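Local coordinates for hypothetical protein (Sebaldella termitidis, PDB 4M1A) that is of unknown function but assembles as a trimer of alpha/beta subunits whose DUF1904 family is placed in the MIF clan, at residues D53-I58 with D86-I91; H3-G8 with F57-W62. All blocks are in the same frame, centred on the assembly; numbering follows the deposited sequence.

Contact 1 (D53-I58 with D86-I91); sequences DGLVFI and DKIVTI
K87 NZ donates a hydrogen bond to D53 O at 2.9 Å just ahead of two parallel strands that run at 15° to one another. The K87 chain stays extended through CD and CE, then bends at chi4. The same ammonium also hydrogen-bonds G8 O. It forms a salt bridge with D53 OD2 at 3.2 Å, side chains tip to tip, but OD2 sits implausibly near K87 CD, at 2.9 Å, so the carboxylate geometry is doubtful. Midway, the K87 side chain crosses that of V56 at about a right angle, CD nearest CG2. An alanine here would probably leave the carbonyls of D53 and G8 without their ammonium donor, and the D53 carboxylate without a nearby positive charge. Water 1 bridges G54 O and I88 N just before the regular pairing, which V56 N opens with its bond to I88 O. From there T90 N donates to V56 O and T90 O accepts I58 N. L55 crosses I88 obliquely, CB to CB at 4.0 Å, and L55 CD1 lies 3.6 Å from T90 OG1. T90 CG2, anti to the backbone N, approaches the F57 ring at a slant, 3.7 Å from both CD2 and CE2. On the opposite face I58 CD1 meets V89 CG1 at 4.1 Å, while I58 CB packs on I91 CG1. This is the parallel pairing of a beta-alpha-beta crossover: helix 67-82 joins the strands and covers the face of I58, V89 and I91 with F77, T78 and W81. H3 of the second subunit meets the F57 ring edge-to-face. A strand of that subunit pairs antiparallel with T90 and I91, and strand 3-7 lies along the edge of strand 56-62 away from strand 89-95.

Contact 2 (H3-G8 with F57-W62); sequences HIRVRG and FIEVLW
L61, E59 and R5 carry much of this antiparallel pairing between strands 3-7 and 56-62, inside the mixed sheet of this alpha/beta protein, whose DUF1904 family belongs to the MIF clan. The backbones alternate: H3 with L61, R5 with E59 and R7 with F57 are hydrogen-bonded pairs, I4 with V60 and V6 with I58 non-hydrogen-bonded ones. L61 lays CD2 over one face of the R5 guanidinium, 3.6 Å above its plane and toward the rim, while L61 CB rests 4.0 Å from H3 CB. The R5 side chain runs extended from CG to NE, which carries the guanidinium from its pairing partner E59 over to L61; R5 NH1 forms a salt bridge with E59 of the third subunit. E59 turns OE1 to R7 NH2 in a 2.9 Å salt bridge, met on the syn side but 33° out of the carboxylate plane. Its OE2 pairs with R5 of the second subunit, so this buried carboxylate ties strands of two chains. On the other face I4 CG2 meets I58 CG2 at 3.8 Å. Water 2, in the plane of the R5 guanidinium, takes a hydrogen bond from R5 NH1 at 2.8 Å and gives one to E59 OE1 at 2.6 Å.

How the contacts relate
From the N terminus, strand 3-7 comes first in the sequence and pairs with strand 56-62: contact 2 closes a loop of 48 residues containing helices 11-17 and 21-29 and strands 37-47 and 50-51. Contact 1 begins on the strand where contact 2 ends, sharing F57 and I58, and closes a shorter loop of 27 residues around helix 67-82. The loops follow one another, overlapping on strand 56-62, and neither encloses the other. Strand 56-62 lies between strands 3-7 and 89-95, and the contacts, centred about 11 Å apart, touch at K87 and G8 and where V56 CG1 packs 4.0 Å from V6 CG1. Both also touch the second subunit.

Contact 1 (D53-I58 with D86-I91)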
loop_
_atom_site.group_PDB
_atom_site.type_symbol
_atom_site.label_atom_id
_atom_site.label_comp_id
_atom_site.label_asym_id
_atom_site.label_seq_id
_atom_site.Cartn_x
_atom_site.Cartn_y
_atom_site.Cartn_z
ATOM N N ASP A 53 2.152 19.494 2.842
ATOM C CA ASP A 53 2.594 18.878 4.072
ATOM C C ASP A 53 1.805 17.559 4.305
ATOM O O ASP A 53 2.231 16.673 5.071
ATOM C CB ASP A 53 2.311 19.884 5.182
ATOM C CG ASP A 53 2.465 19.297 6.523
ATOM O OD1 ASP A 53 3.495 19.585 7.173
ATOM O OD2 ASP A 53 1.562 18.531 6.910
ATOM N N GLY A 54 0.667 17.408 3.605
ATOM C CA GLY A 54 -0.152 16.212 3.702
ATOM C C GLY A 54 -0.625 16.069 5.170
ATOM O O GLY A 54 -0.905 17.074 5.878
ATOM N N LEU A 55 -0.672 14.827 5.655
ATOM C CA LEU A 55 -1.050 14.598 7.035
ATOM C C LEU A 55 -0.146 13.479 7.521
ATOM O O LEU A 55 0.613 12.972 6.726
ATOM C CB LEU A 55 -2.520 14.266 7.055
ATOM C CG LEU A 55 -3.139 12.968 6.533
ATOM C CD1 LEU A 55 -4.599 13.294 6.218
ATOM C CD2 LEU A 55 -2.517 12.419 5.273
ATOM N N VAL A 56 -0.288 13.007 8.750
ATOM C CA VAL A 56 0.403 11.779 9.171
ATOM C C VAL A 56 -0.637 10.675 8.955
ATOM O O VAL A 56 -1.768 10.774 9.456
ATOM C CB VAL A 56 0.869 11.815 10.599
ATOM C CG1 VAL A 56 1.457 10.460 10.931
ATOM C CG2 VAL A 56 1.892 12.947 10.713
ATOM N N PHE A 57 -0.329 9.750 8.054
ATOM C CA PHE A 57 -1.256 8.671 7.682
ATOM C C PHE A 57 -0.656 7.303 8.062
ATOM O O PHE A 57 0.427 6.934 7.592
ATOM C CB PHE A 57 -1.585 8.740 6.178
ATOM C CG PHE A 57 -2.678 7.816 5.748
ATOM C CD1 PHE A 57 -2.462 6.498 5.539
ATOM C CD2 PHE A 57 -3.944 8.321 5.427
ATOM C CE1 PHE A 57 -3.483 5.635 5.157
ATOM C CE2 PHE A 57 -4.951 7.460 4.968
ATOM C CZ PHE A 57 -4.704 6.141 4.839
ATOM N N ILE A 58 -1.369 6.578 8.921
ATOM C CA ILE A 58 -0.925 5.367 9.504
ATOM C C ILE A 58 -1.825 4.236 9.109
ATOM O O ILE A 58 -3.079 4.317 9.276
ATOM C CB ILE A 58 -0.811 5.446 11.045
ATOM C CG1 ILE A 58 0.036 6.607 11.415
ATOM C CG2 ILE A 58 -0.236 4.117 11.642
ATOM C CD1 ILE A 58 -0.051 6.994 12.902
ATOM N N ASP A 86 1.013 19.360 14.523
ATOM C CA ASP A 86 -0.402 19.731 14.501
ATOM C C ASP A 86 -1.036 19.227 13.221
ATOM O O ASP A 86 -2.204 19.452 12.990
ATOM C CB ASP A 86 -0.603 21.260 14.623
ATOM C CG ASP A 86 0.201 22.059 13.577
ATOM O OD1 ASP A 86 1.197 21.528 13.008
ATOM O OD2 ASP A 86 -0.153 23.243 13.338
ATOM N N LYS A 87 -0.275 18.539 12.388
ATOM C CA LYS A 87 -0.917 17.853 11.236
ATOM C C LYS A 87 -2.017 16.901 11.681
ATOM O O LYS A 87 -1.920 16.306 12.750
ATOM C CB LYS A 87 0.112 17.002 10.513
ATOM C CG LYS A 87 1.212 17.706 9.777
ATOM C CD LYS A 87 1.978 16.606 9.059
ATOM C CE LYS A 87 3.413 16.935 8.774
ATOM N NZ LYS A 87 3.764 16.243 7.511
ATOM N N ILE A 88 -3.003 16.681 10.821
ATOM C CA ILE A 88 -4.047 15.718 11.047
ATOM C C ILE A 88 -3.341 14.311 11.133
ATOM O O ILE A 88 -2.332 14.052 10.432
ATOM C CB ILE A 88 -4.987 15.724 9.834
ATOM C CG1 ILE A 88 -5.788 17.052 9.730
ATOM C CG2 ILE A 88 -5.915 14.538 9.823
ATOM C CD1 ILE A 88 -6.480 17.150 8.373
ATOM N N VAL A 89 -3.814 13.481 12.054
ATOM C CA VAL A 89 -3.334 12.117 12.179
ATOM C C VAL A 89 -4.459 11.206 11.757
ATOM O O VAL A 89 -5.547 11.227 12.362
ATOM C CB VAL A 89 -2.896 11.759 13.628
ATOM C CG1 VAL A 89 -2.366 10.348 13.634
ATOM C CG2 VAL A 89 -1.809 12.715 14.079
ATOM N N THR A 90 -4.261 10.492 10.651
ATOM C CA THR A 90 -5.264 9.579 10.100
ATOM C C THR A 90 -4.779 8.143 10.206
ATOM O O THR A 90 -3.578 7.876 9.964
ATOM C CB THR A 90 -5.578 9.973 8.630
ATOM O OG1 THR A 90 -6.211 11.245 8.680
ATOM C CG2 THR A 90 -6.488 8.968 7.986
ATOM N N ILE A 91 -5.666 7.231 10.654
ATOM C CA ILE A 91 -5.334 5.851 10.909
ATOM C C ILE A 91 -6.336 4.919 10.260
ATOM O O ILE A 91 -7.571 5.131 10.426
ATOM C CB ILE A 91 -5.268 5.533 12.386
ATOM C CG1 ILE A 91 -4.373 6.523 13.090
ATOM C CG2 ILE A 91 -4.665 4.155 12.594
ATOM C CD1 ILE A 91 -4.542 6.468 14.570
HETATM O O HOH W 1 -2.325 17.572 8.143
#

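Contact 2 (H3-G8 with F57-W62)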
loop_
_atom_site.group_PDB
_atom_site.type_symbol
_atom_site.label_atom_id
_atom_site.label_comp_id
_atom_site.label_asym_id
_atom_site.label_seq_id
_atom_site.Cartn_x
_atom_site.Cartn_y
_atom_site.Cartn_z
ATOM N N HIS A 3 1.437 -5.149 11.202
ATOM C CA HIS A 3 2.348 -4.338 10.389
ATOM C C HIS A 3 1.888 -2.911 10.322
ATOM O O HIS A 3 0.797 -2.634 9.819
ATOM C CB HIS A 3 2.465 -4.918 8.974
ATOM C CG HIS A 3 2.804 -6.356 8.978
ATOM N ND1 HIS A 3 4.062 -6.829 9.324
ATOM C CD2 HIS A 3 2.039 -7.441 8.754
ATOM C CE1 HIS A 3 4.042 -8.144 9.310
ATOM N NE2 HIS A 3 2.827 -8.541 8.955
ATOM N N ILE A 4 2.682 -1.992 10.878
ATOM C CA ILE A 4 2.268 -0.599 10.993
ATOM C C ILE A 4 3.104 0.151 9.948
ATOM O O ILE A 4 4.374 -0.013 9.906
ATOM C CB ILE A 4 2.662 -0.013 12.379
ATOM C CG1 ILE A 4 1.972 -0.692 13.590
ATOM C CG2 ILE A 4 2.321 1.439 12.487
ATOM C CD1 ILE A 4 1.029 -1.736 13.435
ATOM N N ARG A 5 2.453 1.007 9.136
ATOM C CA ARG A 5 3.121 1.833 8.184
ATOM C C ARG A 5 2.771 3.254 8.325
ATOM O O ARG A 5 1.590 3.587 8.432
ATOM C CB ARG A 5 2.741 1.427 6.743
ATOM C CG ARG A 5 3.074 -0.008 6.499
ATOM C CD ARG A 5 2.473 -0.447 5.189
ATOM N NE ARG A 5 2.803 -1.855 4.961
ATOM C CZ ARG A 5 2.280 -2.610 3.992
ATOM N NH1 ARG A 5 1.410 -2.102 3.113
ATOM N NH2 ARG A 5 2.700 -3.848 3.901
ATOM N N VAL A 6 3.789 4.110 8.285
ATOM C CA VAL A 6 3.586 5.530 8.485
ATOM C C VAL A 6 4.084 6.291 7.268
ATOM O O VAL A 6 5.221 6.113 6.831
ATOM C CB VAL A 6 4.332 6.058 9.765
ATOM C CG1 VAL A 6 3.997 7.508 9.968
ATOM C CG2 VAL A 6 3.926 5.305 11.044
ATOM N N ARG A 7 3.253 7.199 6.779
ATOM C CA ARG A 7 3.623 8.116 5.731
ATOM C C ARG A 7 3.271 9.504 6.118
ATOM O O ARG A 7 2.469 9.735 7.042
ATOM C CB ARG A 7 2.892 7.814 4.429
ATOM C CG ARG A 7 1.401 7.957 4.436
ATOM C CD ARG A 7 0.785 7.400 3.145
ATOM N NE ARG A 7 0.808 5.951 3.207
ATOM C CZ ARG A 7 1.014 5.191 2.168
ATOM N NH1 ARG A 7 1.163 5.792 1.004
ATOM N NH2 ARG A 7 1.114 3.849 2.277
ATOM N N GLY A 8 3.884 10.464 5.454
ATOM C CA GLY A 8 3.616 11.874 5.777
ATOM C C GLY A 8 4.478 12.453 6.911
ATOM O O GLY A 8 4.313 13.601 7.282
ATOM N N PHE A 57 -0.329 9.750 8.054
ATOM C CA PHE A 57 -1.256 8.671 7.682
ATOM C C PHE A 57 -0.656 7.303 8.062
ATOM O O PHE A 57 0.427 6.934 7.592
ATOM C CB PHE A 57 -1.585 8.740 6.178
ATOM C CG PHE A 57 -2.678 7.816 5.748
ATOM C CD1 PHE A 57 -2.462 6.498 5.539
ATOM C CD2 PHE A 57 -3.944 8.321 5.427
ATOM C CE1 PHE A 57 -3.483 5.635 5.157
ATOM C CE2 PHE A 57 -4.951 7.460 4.968
ATOM C CZ PHE A 57 -4.704 6.141 4.839
ATOM N N ILE A 58 -1.369 6.578 8.921
ATOM C CA ILE A 58 -0.925 5.367 9.504
ATOM C C ILE A 58 -1.825 4.236 9.109
ATOM O O ILE A 58 -3.079 4.317 9.276
ATOM C CB ILE A 58 -0.811 5.446 11.045
ATOM C CG1 ILE A 58 0.036 6.607 11.415
ATOM C CG2 ILE A 58 -0.236 4.117 11.642
ATOM C CD1 ILE A 58 -0.051 6.994 12.902
ATOM N N GLU A 59 -1.213 3.184 8.535
ATOM C CA GLU A 59 -1.952 1.947 8.219
ATOM C C GLU A 59 -1.558 0.883 9.217
ATOM O O GLU A 59 -0.368 0.778 9.559
ATOM C CB GLU A 59 -1.622 1.489 6.794
ATOM C CG GLU A 59 -2.041 2.444 5.741
ATOM C CD GLU A 59 -1.353 2.334 4.357
ATOM O OE1 GLU A 59 -0.072 2.206 4.285
ATOM O OE2 GLU A 59 -2.162 2.509 3.362
ATOM N N VAL A 60 -2.523 0.106 9.712
ATOM C CA VAL A 60 -2.275 -1.016 10.585
ATOM C C VAL A 60 -2.818 -2.243 9.848
ATOM O O VAL A 60 -4.045 -2.382 9.676
ATOM C CB VAL A 60 -3.022 -0.854 11.906
ATOM C CG1 VAL A 60 -2.849 -2.069 12.772
ATOM C CG2 VAL A 60 -2.489 0.404 12.631
ATOM N N LEU A 61 -1.932 -3.120 9.461
ATOM C CA LEU A 61 -2.318 -4.416 8.850
ATOM C C LEU A 61 -2.276 -5.475 9.905
ATOM O O LEU A 61 -1.212 -5.776 10.478
ATOM C CB LEU A 61 -1.371 -4.776 7.688
ATOM C CG LEU A 61 -1.430 -3.967 6.409
ATOM C CD1 LEU A 61 -0.899 -2.560 6.591
ATOM C CD2 LEU A 61 -0.633 -4.688 5.302
ATOM N N TRP A 62 -3.441 -6.092 10.203
ATOM C CA TRP A 62 -3.495 -7.074 11.265
ATOM C C TRP A 62 -4.658 -8.037 11.092
ATOM O O TRP A 62 -5.573 -7.787 10.259
ATOM C CB TRP A 62 -3.603 -6.401 12.634
ATOM C CG TRP A 62 -4.857 -5.633 12.938
ATOM C CD1 TRP A 62 -5.935 -5.378 12.140
ATOM C CD2 TRP A 62 -5.185 -5.126 14.218
ATOM N NE1 TRP A 62 -6.912 -4.698 12.873
ATOM C CE2 TRP A 62 -6.442 -4.520 14.138
ATOM C CE3 TRP A 62 -4.461 -5.074 15.438
ATOM C CZ2 TRP A 62 -7.053 -3.893 15.266
ATOM C CZ3 TRP A 62 -5.078 -4.502 16.532
ATOM C CH2 TRP A 62 -6.328 -3.891 16.427
HETATM O O HOH W 2 0.710 0.527 2.465
HETATM O O HOH W 3 0.814 4.504 5.610
#